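Local coordinates for putative iron binding protein (Bordetella pertussis Tohama I, PDB 1Y9U) that binds ferric iron and, as a periplasmic solute-binding protein, probably passes it on to an iron uptake transporter, at residues S54-L59 / A243-A248; V62-L67 / V237-A242; G132-R137 / C191-A196. All blocks are in the same frame, centred on the assembly; numbering follows the deposited sequence.

Contacts 1 and 2 are neighbours, their centres about 17 Å apart, and both use strand 237-245: residues 243-248 pair with strand 58-62, while residues 237-242 meet the end of that strand and the start of helix 64-72. Contact 3 joins strands 134-135 and 193-197, its centre about 41 Å from that of contact 1 and about 25 Å from that of contact 2. All three belong to one mixed sheet. Along the chain they are concentric, contact 3 innermost and contact 1 outermost. Contacts 1 and 3 probably lie in the bodies of the two lobes, contact 2 between them near the iron-binding Tyr143 and Tyr199.

Contact 1: residues S54-L59 / A243-A248; sequences SPADVL and AVAAHA
Leu59 and Ala243 form a hydrogen-bonded antiparallel pair in the sheet of a periplasmic binding protein fold, where strand 58-62 meets the far end of strand 237-245. Leu59 N reaches Ala243 O at 2.8 Å in a nearly straight bond (177° at the hydrogen), and Ala243 N returns one to Leu59 O. Along the Leu59 side chain, CB lies 3.8 Å from Ala243 O; CG, turned beside the backbone N (chi1 -52°), comes 4.1 Å from Ala245 CB; CD2 keeps that same methyl as its neighbour, so one side of the leucine is laid against Ala245. Ala56 CB touches the same methyl, so Ala245 CB has both Ala56 and Leu59 as neighbours. Val58 and Val244 point to the opposite face, where helix 251-261 covers both. Two residues on from Ala243, Ala245 N donates to Asp57 O at 2.9 Å, standing 48° out of the carbonyl plane. A type I turn from Ala245 to Ala248 brings Ala248 CA within 3.4 Å of Ala56 O in a CA-H...O contact. The Asp57 carboxylate is gripped by backbone N-H groups of Ser9 and Asn250, and its OD1 also touches Ala248 CB at 3.4 Å.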
ATOM      1  N   SER A  54       8.287 -25.128 -11.023  1.00 24.15           N
ATOM      2  CA  SER A  54       7.122 -24.427 -10.473  1.00 23.37           C
ATOM      3  C   SER A  54       6.298 -23.863 -11.625  1.00 22.18           C
ATOM      4  O   SER A  54       6.874 -23.214 -12.513  1.00 22.83           O
ATOM      5  CB  SER A  54       7.555 -23.285  -9.556  1.00 23.20           C
ATOM      6  OG  SER A  54       6.422 -22.542  -9.117  1.00 22.18           O
ATOM      7  N   PRO A  55       4.985 -24.096 -11.641  1.00 21.51           N
ATOM      8  CA  PRO A  55       4.114 -23.531 -12.678  1.00 21.18           C
ATOM      9  C   PRO A  55       3.950 -22.013 -12.621  1.00 20.35           C
ATOM     10  O   PRO A  55       3.368 -21.454 -13.545  1.00 20.16           O
ATOM     11  CB  PRO A  55       2.746 -24.156 -12.388  1.00 21.39           C
ATOM     12  CG  PRO A  55       2.982 -25.239 -11.444  1.00 22.77           C
ATOM     13  CD  PRO A  55       4.220 -24.932 -10.704  1.00 21.84           C
ATOM     14  N   ALA A  56       4.395 -21.366 -11.550  1.00 19.82           N
ATOM     15  CA  ALA A  56       4.152 -19.923 -11.402  1.00 18.96           C
ATOM     16  C   ALA A  56       4.762 -19.109 -12.545  1.00 18.36           C
ATOM     17  O   ALA A  56       5.937 -19.276 -12.889  1.00 18.37           O
ATOM     18  CB  ALA A  56       4.709 -19.430 -10.083  1.00 19.10           C
ATOM     19  N   ASP A  57       3.954 -18.203 -13.092  1.00 17.17           N
ATOM     20  CA  ASP A  57       4.396 -17.271 -14.125  1.00 16.89           C
ATOM     21  C   ASP A  57       4.573 -15.853 -13.587  1.00 15.51           C
ATOM     22  O   ASP A  57       5.585 -15.211 -13.843  1.00 14.69           O
ATOM     23  CB  ASP A  57       3.402 -17.269 -15.298  1.00 16.75           C
ATOM     24  CG  ASP A  57       3.480 -18.526 -16.123  1.00 17.89           C
ATOM     25  OD1 ASP A  57       4.608 -18.858 -16.527  1.00 19.38           O
ATOM     26  OD2 ASP A  57       2.471 -19.188 -16.419  1.00 18.08           O
ATOM     27  N   VAL A  58       3.558 -15.371 -12.878  1.00 15.42           N
ATOM     28  CA  VAL A  58       3.546 -14.027 -12.302  1.00 14.25           C
ATOM     29  C   VAL A  58       3.237 -14.161 -10.811  1.00 14.74           C
ATOM     30  O   VAL A  58       2.342 -14.908 -10.433  1.00 14.93           O
ATOM     31  CB  VAL A  58       2.478 -13.147 -12.983  1.00 13.91           C
ATOM     32  CG1 VAL A  58       2.375 -11.784 -12.311  1.00 13.94           C
ATOM     33  CG2 VAL A  58       2.795 -12.979 -14.464  1.00 13.78           C
ATOM     34  N   LEU A  59       3.996 -13.433  -9.997  1.00 14.47           N
ATOM     35  CA  LEU A  59       3.844 -13.393  -8.545  1.00 14.64           C
ATOM     36  C   LEU A  59       3.276 -12.031  -8.186  1.00 14.04           C
ATOM     37  O   LEU A  59       3.829 -11.029  -8.591  1.00 15.30           O
ATOM     38  CB  LEU A  59       5.198 -13.560  -7.881  1.00 14.96           C
ATOM     39  CG  LEU A  59       6.018 -14.757  -8.336  1.00 15.71           C
ATOM     40  CD1 LEU A  59       7.280 -14.841  -7.510  1.00 16.98           C
ATOM     41  CD2 LEU A  59       5.195 -16.014  -8.216  1.00 16.47           C
ATOM     42  N   ALA A 243       5.868  -9.431 -10.087  1.00 14.00           N
ATOM     43  CA  ALA A 243       7.131  -9.791 -10.724  1.00 14.08           C
ATOM     44  C   ALA A 243       6.907 -11.061 -11.523  1.00 14.57           C
ATOM     45  O   ALA A 243       5.996 -11.835 -11.217  1.00 14.26           O
ATOM     46  CB  ALA A 243       8.193 -10.024  -9.687  1.00 14.74           C
ATOM     47  N   VAL A 244       7.721 -11.261 -12.556  1.00 15.27           N
ATOM     48  CA  VAL A 244       7.709 -12.534 -13.275  1.00 16.08           C
ATOM     49  C   VAL A 244       8.531 -13.558 -12.485  1.00 15.82           C
ATOM     50  O   VAL A 244       9.620 -13.261 -12.019  1.00 16.20           O
ATOM     51  CB  VAL A 244       8.251 -12.363 -14.692  1.00 15.88           C
ATOM     52  CG1 VAL A 244       8.377 -13.721 -15.399  1.00 16.22           C
ATOM     53  CG2 VAL A 244       7.348 -11.433 -15.500  1.00 16.13           C
ATOM     54  N   ALA A 245       7.983 -14.751 -12.323  1.00 16.50           N
ATOM     55  CA  ALA A 245       8.673 -15.813 -11.575  1.00 17.13           C
ATOM     56  C   ALA A 245       9.933 -16.294 -12.288  1.00 18.18           C
ATOM     57  O   ALA A 245       9.994 -16.331 -13.525  1.00 18.11           O
ATOM     58  CB  ALA A 245       7.746 -16.969 -11.335  1.00 16.59           C
ATOM     59  N   ALA A 246      10.928 -16.678 -11.492  1.00 19.36           N
ATOM     60  CA  ALA A 246      12.261 -17.054 -11.989  1.00 19.86           C
ATOM     61  C   ALA A 246      12.223 -18.168 -13.044  1.00 20.47           C
ATOM     62  O   ALA A 246      12.993 -18.145 -14.009  1.00 20.98           O
ATOM     63  CB  ALA A 246      13.141 -17.480 -10.818  1.00 20.27           C
ATOM     64  N   HIS A 247      11.323 -19.117 -12.859  1.00 20.68           N
ATOM     65  CA  HIS A 247      11.228 -20.280 -13.749  1.00 21.54           C
ATOM     66  C   HIS A 247       9.918 -20.333 -14.545  1.00 21.41           C
ATOM     67  O   HIS A 247       9.452 -21.403 -14.947  1.00 21.99           O
ATOM     68  CB  HIS A 247      11.456 -21.546 -12.915  1.00 22.12           C
ATOM     69  CG  HIS A 247      12.796 -21.570 -12.253  1.00 23.97           C
ATOM     70  ND1 HIS A 247      13.967 -21.707 -12.965  1.00 26.48           N
ATOM     71  CD2 HIS A 247      13.161 -21.430 -10.955  1.00 25.56           C
ATOM     72  CE1 HIS A 247      14.994 -21.668 -12.135  1.00 26.56           C
ATOM     73  NE2 HIS A 247      14.534 -21.497 -10.908  1.00 26.89           N
ATOM     74  N   ALA A 248       9.334 -19.161 -14.804  1.00 19.96           N
ATOM     75  CA  ALA A 248       8.052 -19.077 -15.500  1.00 19.52           C
ATOM     76  C   ALA A 248       8.062 -19.973 -16.732  1.00 19.07           C
ATOM     77  O   ALA A 248       8.893 -19.757 -17.610  1.00 19.45           O
ATOM     78  CB  ALA A 248       7.776 -17.639 -15.914  1.00 19.43           C
TER

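Contact 2: residues V62-L67 / V237-A242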
ATOM      1  N   VAL A  62       1.343  -7.768  -1.768  1.00 12.43           N
ATOM      2  CA  VAL A  62       1.216  -6.437  -1.198  1.00 13.27           C
ATOM      3  C   VAL A  62       2.405  -6.199  -0.276  1.00 13.25           C
ATOM      4  O   VAL A  62       2.883  -7.141   0.359  1.00 12.82           O
ATOM      5  CB  VAL A  62      -0.121  -6.330  -0.444  1.00 13.89           C
ATOM      6  CG1 VAL A  62      -0.318  -4.953   0.168  1.00 15.46           C
ATOM      7  CG2 VAL A  62      -1.285  -6.671  -1.374  1.00 14.65           C
ATOM      8  N   ASP A  63       2.856  -4.946  -0.229  1.00 12.21           N
ATOM      9  CA  ASP A  63       3.973  -4.431   0.564  1.00 12.61           C
ATOM     10  C   ASP A  63       5.294  -4.568  -0.174  1.00 12.94           C
ATOM     11  O   ASP A  63       5.671  -5.658  -0.572  1.00 13.37           O
ATOM     12  CB  ASP A  63       4.058  -5.084   1.940  1.00 12.98           C
ATOM     13  CG  ASP A  63       4.865  -4.278   2.904  1.00 13.98           C
ATOM     14  OD1 ASP A  63       6.068  -4.103   2.701  1.00 14.28           O
ATOM     15  OD2 ASP A  63       4.374  -3.762   3.908  1.00 16.99           O
ATOM     16  N   ILE A  64       5.997  -3.455  -0.349  1.00 13.36           N
ATOM     17  CA  ILE A  64       7.310  -3.452  -0.993  1.00 14.73           C
ATOM     18  C   ILE A  64       8.271  -4.437  -0.340  1.00 15.30           C
ATOM     19  O   ILE A  64       9.040  -5.092  -1.032  1.00 15.81           O
ATOM     20  CB  ILE A  64       7.911  -2.024  -1.054  1.00 15.67           C
ATOM     21  CG1 ILE A  64       9.248  -1.993  -1.801  1.00 17.37           C
ATOM     22  CG2 ILE A  64       8.119  -1.438   0.350  1.00 15.16           C
ATOM     23  CD1 ILE A  64       9.192  -2.482  -3.262  1.00 18.52           C
ATOM     24  N   GLY A  65       8.230  -4.566   0.986  1.00 15.62           N
ATOM     25  CA  GLY A  65       9.076  -5.536   1.666  1.00 16.47           C
ATOM     26  C   GLY A  65       8.864  -6.955   1.196  1.00 16.42           C
ATOM     27  O   GLY A  65       9.831  -7.701   0.995  1.00 17.74           O
ATOM     28  N   ASN A  66       7.600  -7.342   1.010  1.00 16.61           N
ATOM     29  CA  ASN A  66       7.289  -8.679   0.514  1.00 17.58           C
ATOM     30  C   ASN A  66       7.791  -8.885  -0.912  1.00 17.62           C
ATOM     31  O   ASN A  66       8.254  -9.968  -1.266  1.00 17.95           O
ATOM     32  CB  ASN A  66       5.788  -8.955   0.580  1.00 18.16           C
ATOM     33  CG  ASN A  66       5.292  -9.185   1.997  1.00 20.67           C
ATOM     34  OD1 ASN A  66       4.171  -8.819   2.336  1.00 23.63           O
ATOM     35  ND2 ASN A  66       6.121  -9.808   2.823  1.00 23.09           N
ATOM     36  N   LEU A  67       7.676  -7.849  -1.741  1.00 18.33           N
ATOM     37  CA  LEU A  67       8.169  -7.923  -3.113  1.00 18.70           C
ATOM     38  C   LEU A  67       9.675  -8.071  -3.184  1.00 19.44           C
ATOM     39  O   LEU A  67      10.190  -8.904  -3.912  1.00 19.19           O
ATOM     40  CB  LEU A  67       7.763  -6.669  -3.871  1.00 19.35           C
ATOM     41  CG  LEU A  67       6.398  -6.695  -4.501  1.00 20.59           C
ATOM     42  CD1 LEU A  67       6.151  -5.297  -5.059  1.00 21.13           C
ATOM     43  CD2 LEU A  67       6.272  -7.747  -5.603  1.00 20.63           C
ATOM     44  N   VAL A 237       3.578   6.341   0.424  1.00 10.37           N
ATOM     45  CA  VAL A 237       2.840   5.227  -0.142  1.00 10.73           C
ATOM     46  C   VAL A 237       3.586   3.909   0.031  1.00 10.27           C
ATOM     47  O   VAL A 237       4.819   3.830  -0.095  1.00 11.12           O
ATOM     48  CB  VAL A 237       2.479   5.427  -1.645  1.00 11.01           C
ATOM     49  CG1 VAL A 237       1.745   6.737  -1.861  1.00 12.51           C
ATOM     50  CG2 VAL A 237       3.698   5.298  -2.572  1.00 12.39           C
ATOM     51  N   ASN A 238       2.841   2.875   0.388  1.00 10.32           N
ATOM     52  CA  ASN A 238       3.305   1.511   0.108  1.00 10.71           C
ATOM     53  C   ASN A 238       2.575   1.068  -1.180  1.00 10.10           C
ATOM     54  O   ASN A 238       1.851   1.857  -1.807  1.00  9.87           O
ATOM     55  CB  ASN A 238       3.132   0.524   1.297  1.00 11.88           C
ATOM     56  CG  ASN A 238       4.191  -0.606   1.322  1.00 13.92           C
ATOM     57  OD1 ASN A 238       4.679  -1.049   0.301  1.00 15.79           O
ATOM     58  ND2 ASN A 238       4.593  -1.029   2.545  1.00 16.80           N
ATOM     59  N   ILE A 239       2.778  -0.169  -1.586  1.00 10.55           N
ATOM     60  CA  ILE A 239       2.270  -0.624  -2.867  1.00 10.46           C
ATOM     61  C   ILE A 239       1.734  -2.028  -2.828  1.00 10.71           C
ATOM     62  O   ILE A 239       2.059  -2.807  -1.951  1.00 11.77           O
ATOM     63  CB  ILE A 239       3.404  -0.564  -3.929  1.00 10.70           C
ATOM     64  CG1 ILE A 239       4.546  -1.534  -3.582  1.00 11.85           C
ATOM     65  CG2 ILE A 239       3.895   0.859  -4.144  1.00 11.27           C
ATOM     66  CD1 ILE A 239       5.576  -1.682  -4.716  1.00 12.84           C
ATOM     67  N   SER A 240       0.923  -2.355  -3.823  1.00  9.99           N
ATOM     68  CA  SER A 240       0.828  -3.746  -4.280  1.00 10.12           C
ATOM     69  C   SER A 240       1.671  -3.851  -5.546  1.00 10.64           C
ATOM     70  O   SER A 240       1.956  -2.849  -6.190  1.00  9.79           O
ATOM     71  CB  SER A 240      -0.611  -4.180  -4.566  1.00 10.38           C
ATOM     72  OG  SER A 240      -1.073  -3.631  -5.798  1.00 11.12           O
ATOM     73  N   GLY A 241       2.063  -5.059  -5.902  1.00 10.63           N
ATOM     74  CA  GLY A 241       2.915  -5.195  -7.071  1.00 10.32           C
ATOM     75  C   GLY A 241       3.137  -6.623  -7.475  1.00 10.60           C
ATOM     76  O   GLY A 241       2.564  -7.539  -6.913  1.00 11.29           O
ATOM     77  N   ALA A 242       3.983  -6.805  -8.484  1.00 10.59           N
ATOM     78  CA  ALA A 242       4.176  -8.090  -9.104  1.00 12.29           C
ATOM     79  C   ALA A 242       5.531  -8.197  -9.764  1.00 12.68           C
ATOM     80  O   ALA A 242       6.219  -7.228 -10.002  1.00 13.00           O
ATOM     81  CB  ALA A 242       3.068  -8.320 -10.117  1.00 12.23           C
TER
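Asn238 OD1 accepts from the first N-H of helix 64-72: Ile64 N donates at 2.8 Å, in the amide plane and on a lone pair, with 169° at the hydrogen. The same oxygen takes a second bond, from Ile239 N of its own strand, and the two donors fix the rotation of the side-chain amide. Asp63 CG is anti to its backbone N (chi1 -161°), which carries the carboxylate over to Asn238, OD2 3.1 Å from Asn238 ND2 and the two planes 65° apart. Asp63 N donates to Ile239 O at 2.9 Å, while Val62 and Ser240 form a non-hydrogen-bonded antiparallel pair. Here strand 58-62 turns straight into the helix, for which Asp63 is the N-cap: its OD1 accepts from Gly65 N at 2.8 Å through the anti lone pair. Further along the helix the contact is apolar, Leu67 CD1 reaching Ile239 CD1 at 3.7 Å with the side chains at about a right angle. Arg309 of helix 303-318 makes a salt bridge to Asp63 OD2. The Asp63 side chain is about 6 Å from that of Tyr143, which binds iron in this protein, though none is bound in this chain.

Contact 3: residues G132-R137 / C191-A196; sequences GKVCIR and CDIGLA
Cys191 is tied to Cys135 by a disulfide, SG to SG 2.1 Å, with a torsion of -102° about the S-S bond. Its SG sits between the backbone N and the carbonyl carbon (chi1 49°), which aims the sulphur across at Cys135, while its CB lies 3.2 Å from Lys133 O. That carbonyl accepts twice from the following residues: Asp192 N comes in at 2.9 Å, tilted from the carbonyl plane, and Ile193 N at 3.2 Å nearly in line with the C=O. The side chain of Asp192 crosses the extended Lys133 chain; the charged ends are 4.2 Å apart (Lys133 NZ to Asp192 OD2), beyond a salt bridge, and a water links them, with a weak bond from NZ. Ile193 pairs in parallel with Val134, its O accepting from Cys135 N at 3.0 Å. This is a beta-alpha-beta connection: helices 142-155, 157-170 and 179-187 lie between the two parallel strands in the chain, and the last of them packs on the disulfide. Gly194 CA passes only 3.0 Å from Cys135 O, and the bond from Leu195 N to that oxygen is weak. Leu195 lies side by side with Ile136, CB to CD1 4.1 Å, and both rest on helix 142-155, which carries the iron-binding Tyr143. A second water donates to Leu195 O and accepts from Arg137 N, joining the segments beyond the weak bond.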
ATOM      1  N   GLY A 132      -3.388  13.992  23.534  1.00 12.23           N
ATOM      2  CA  GLY A 132      -4.680  13.425  23.865  1.00 12.65           C
ATOM      3  C   GLY A 132      -5.623  13.362  22.683  1.00 12.43           C
ATOM      4  O   GLY A 132      -6.776  12.971  22.867  1.00 13.71           O
ATOM      5  N   LYS A 133      -5.144  13.693  21.481  1.00 12.14           N
ATOM      6  CA  LYS A 133      -6.022  13.900  20.332  1.00 12.16           C
ATOM      7  C   LYS A 133      -5.722  13.005  19.126  1.00 11.19           C
ATOM      8  O   LYS A 133      -6.360  13.147  18.089  1.00 11.33           O
ATOM      9  CB  LYS A 133      -6.009  15.362  19.887  1.00 13.09           C
ATOM     10  CG  LYS A 133      -6.535  16.334  20.936  1.00 16.58           C
ATOM     11  CD  LYS A 133      -6.470  17.762  20.442  1.00 19.73           C
ATOM     12  CE  LYS A 133      -7.270  18.701  21.363  1.00 22.87           C
ATOM     13  NZ  LYS A 133      -7.292  20.107  20.869  1.00 26.31           N
ATOM     14  N   VAL A 134      -4.772  12.096  19.261  1.00 10.26           N
ATOM     15  CA  VAL A 134      -4.304  11.242  18.156  1.00  9.46           C
ATOM     16  C   VAL A 134      -4.633   9.767  18.373  1.00  9.96           C
ATOM     17  O   VAL A 134      -4.391   9.221  19.427  1.00 11.23           O
ATOM     18  CB  VAL A 134      -2.766  11.391  17.974  1.00  9.39           C
ATOM     19  CG1 VAL A 134      -2.276  10.525  16.837  1.00  9.93           C
ATOM     20  CG2 VAL A 134      -2.391  12.847  17.747  1.00  9.75           C
ATOM     21  N   CYS A 135      -5.185   9.137  17.336  1.00  9.85           N
ATOM     22  CA  CYS A 135      -5.402   7.694  17.316  1.00 10.20           C
ATOM     23  C   CYS A 135      -4.516   7.042  16.256  1.00  9.61           C
ATOM     24  O   CYS A 135      -4.314   7.596  15.168  1.00  9.81           O
ATOM     25  CB  CYS A 135      -6.851   7.342  16.991  1.00 10.89           C
ATOM     26  SG  CYS A 135      -8.065   7.657  18.286  1.00 13.58           S
ATOM     27  N   ILE A 136      -4.034   5.849  16.566  1.00  9.37           N
ATOM     28  CA  ILE A 136      -3.222   5.056  15.653  1.00  9.48           C
ATOM     29  C   ILE A 136      -3.207   3.605  16.098  1.00  9.70           C
ATOM     30  O   ILE A 136      -3.368   3.325  17.289  1.00 10.07           O
ATOM     31  CB  ILE A 136      -1.795   5.639  15.550  1.00 10.47           C
ATOM     32  CG1 ILE A 136      -1.089   5.149  14.293  1.00 10.84           C
ATOM     33  CG2 ILE A 136      -0.982   5.322  16.796  1.00 10.06           C
ATOM     34  CD1 ILE A 136       0.287   5.773  14.062  1.00 11.42           C
ATOM     35  N   ARG A 137      -3.034   2.688  15.142  1.00  9.30           N
ATOM     36  CA  ARG A 137      -2.832   1.278  15.485  1.00  9.81           C
ATOM     37  C   ARG A 137      -1.394   1.027  15.955  1.00  9.88           C
ATOM     38  O   ARG A 137      -0.556   1.911  15.921  1.00  9.92           O
ATOM     39  CB  ARG A 137      -3.172   0.402  14.277  1.00  9.72           C
ATOM     40  CG  ARG A 137      -2.096   0.341  13.207  1.00 10.88           C
ATOM     41  CD  ARG A 137      -2.507  -0.381  11.960  1.00 11.58           C
ATOM     42  NE  ARG A 137      -2.957  -1.730  12.255  1.00 11.60           N
ATOM     43  CZ  ARG A 137      -3.857  -2.383  11.521  1.00 13.09           C
ATOM     44  NH1 ARG A 137      -4.389  -1.814  10.441  1.00 14.48           N
ATOM     45  NH2 ARG A 137      -4.204  -3.612  11.862  1.00 15.14           N
ATOM     46  N   CYS A 191     -10.527  10.977  19.794  1.00 12.30           N
ATOM     47  CA  CYS A 191      -9.446  11.682  19.126  1.00 11.89           C
ATOM     48  C   CYS A 191      -9.990  12.567  18.020  1.00 11.65           C
ATOM     49  O   CYS A 191     -11.147  12.433  17.610  1.00 12.10           O
ATOM     50  CB  CYS A 191      -8.405  10.703  18.563  1.00 12.79           C
ATOM     51  SG  CYS A 191      -9.109   9.354  17.595  1.00 13.70           S
ATOM     52  N   ASP A 192      -9.180  13.506  17.556  1.00 10.67           N
ATOM     53  CA  ASP A 192      -9.542  14.402  16.464  1.00 11.21           C
ATOM     54  C   ASP A 192      -8.903  14.007  15.134  1.00 10.94           C
ATOM     55  O   ASP A 192      -9.429  14.320  14.086  1.00 11.28           O
ATOM     56  CB  ASP A 192      -9.158  15.853  16.796  1.00 12.59           C
ATOM     57  CG  ASP A 192     -10.012  16.438  17.891  1.00 15.64           C
ATOM     58  OD1 ASP A 192     -11.138  15.940  18.121  1.00 19.84           O
ATOM     59  OD2 ASP A 192      -9.598  17.394  18.565  1.00 21.13           O
ATOM     60  N   ILE A 193      -7.731  13.384  15.200  1.00  9.84           N
ATOM     61  CA  ILE A 193      -6.968  13.006  14.017  1.00  9.46           C
ATOM     62  C   ILE A 193      -6.290  11.663  14.248  1.00  8.72           C
ATOM     63  O   ILE A 193      -6.146  11.211  15.374  1.00  9.20           O
ATOM     64  CB  ILE A 193      -5.883  14.074  13.640  1.00  9.86           C
ATOM     65  CG1 ILE A 193      -4.770  14.147  14.703  1.00 10.05           C
ATOM     66  CG2 ILE A 193      -6.509  15.434  13.415  1.00 10.39           C
ATOM     67  CD1 ILE A 193      -3.687  15.178  14.350  1.00 10.45           C
ATOM     68  N   GLY A 194      -5.854  11.020  13.175  1.00  8.66           N
ATOM     69  CA  GLY A 194      -5.053   9.808  13.310  1.00  8.93           C
ATOM     70  C   GLY A 194      -4.489   9.373  11.991  1.00  8.54           C
ATOM     71  O   GLY A 194      -4.988   9.783  10.957  1.00  9.00           O
ATOM     72  N   LEU A 195      -3.471   8.529  12.021  1.00  8.87           N
ATOM     73  CA  LEU A 195      -2.858   8.035  10.790  1.00  9.23           C
ATOM     74  C   LEU A 195      -3.463   6.705  10.442  1.00  8.91           C
ATOM     75  O   LEU A 195      -3.596   5.835  11.298  1.00  9.54           O
ATOM     76  CB  LEU A 195      -1.343   7.841  10.953  1.00 10.21           C
ATOM     77  CG  LEU A 195      -0.476   9.088  10.938  1.00 11.68           C
ATOM     78  CD1 LEU A 195       0.964   8.715  11.306  1.00 13.89           C
ATOM     79  CD2 LEU A 195      -0.536   9.766   9.580  1.00 14.24           C
ATOM     80  N   ALA A 196      -3.842   6.563   9.177  1.00  9.01           N
ATOM     81  CA  ALA A 196      -4.486   5.362   8.672  1.00  8.62           C
ATOM     82  C   ALA A 196      -4.502   5.422   7.149  1.00  8.28           C
ATOM     83  O   ALA A 196      -4.288   6.474   6.552  1.00  8.89           O
ATOM     84  CB  ALA A 196      -5.878   5.219   9.239  1.00  9.03           C
TER
HETATM   85  O   HOH W   1      -8.417  19.864  17.727  1.00 31.88           O
HETATM   86  O   HOH W   2      -3.566   3.323  12.353  1.00 10.49           O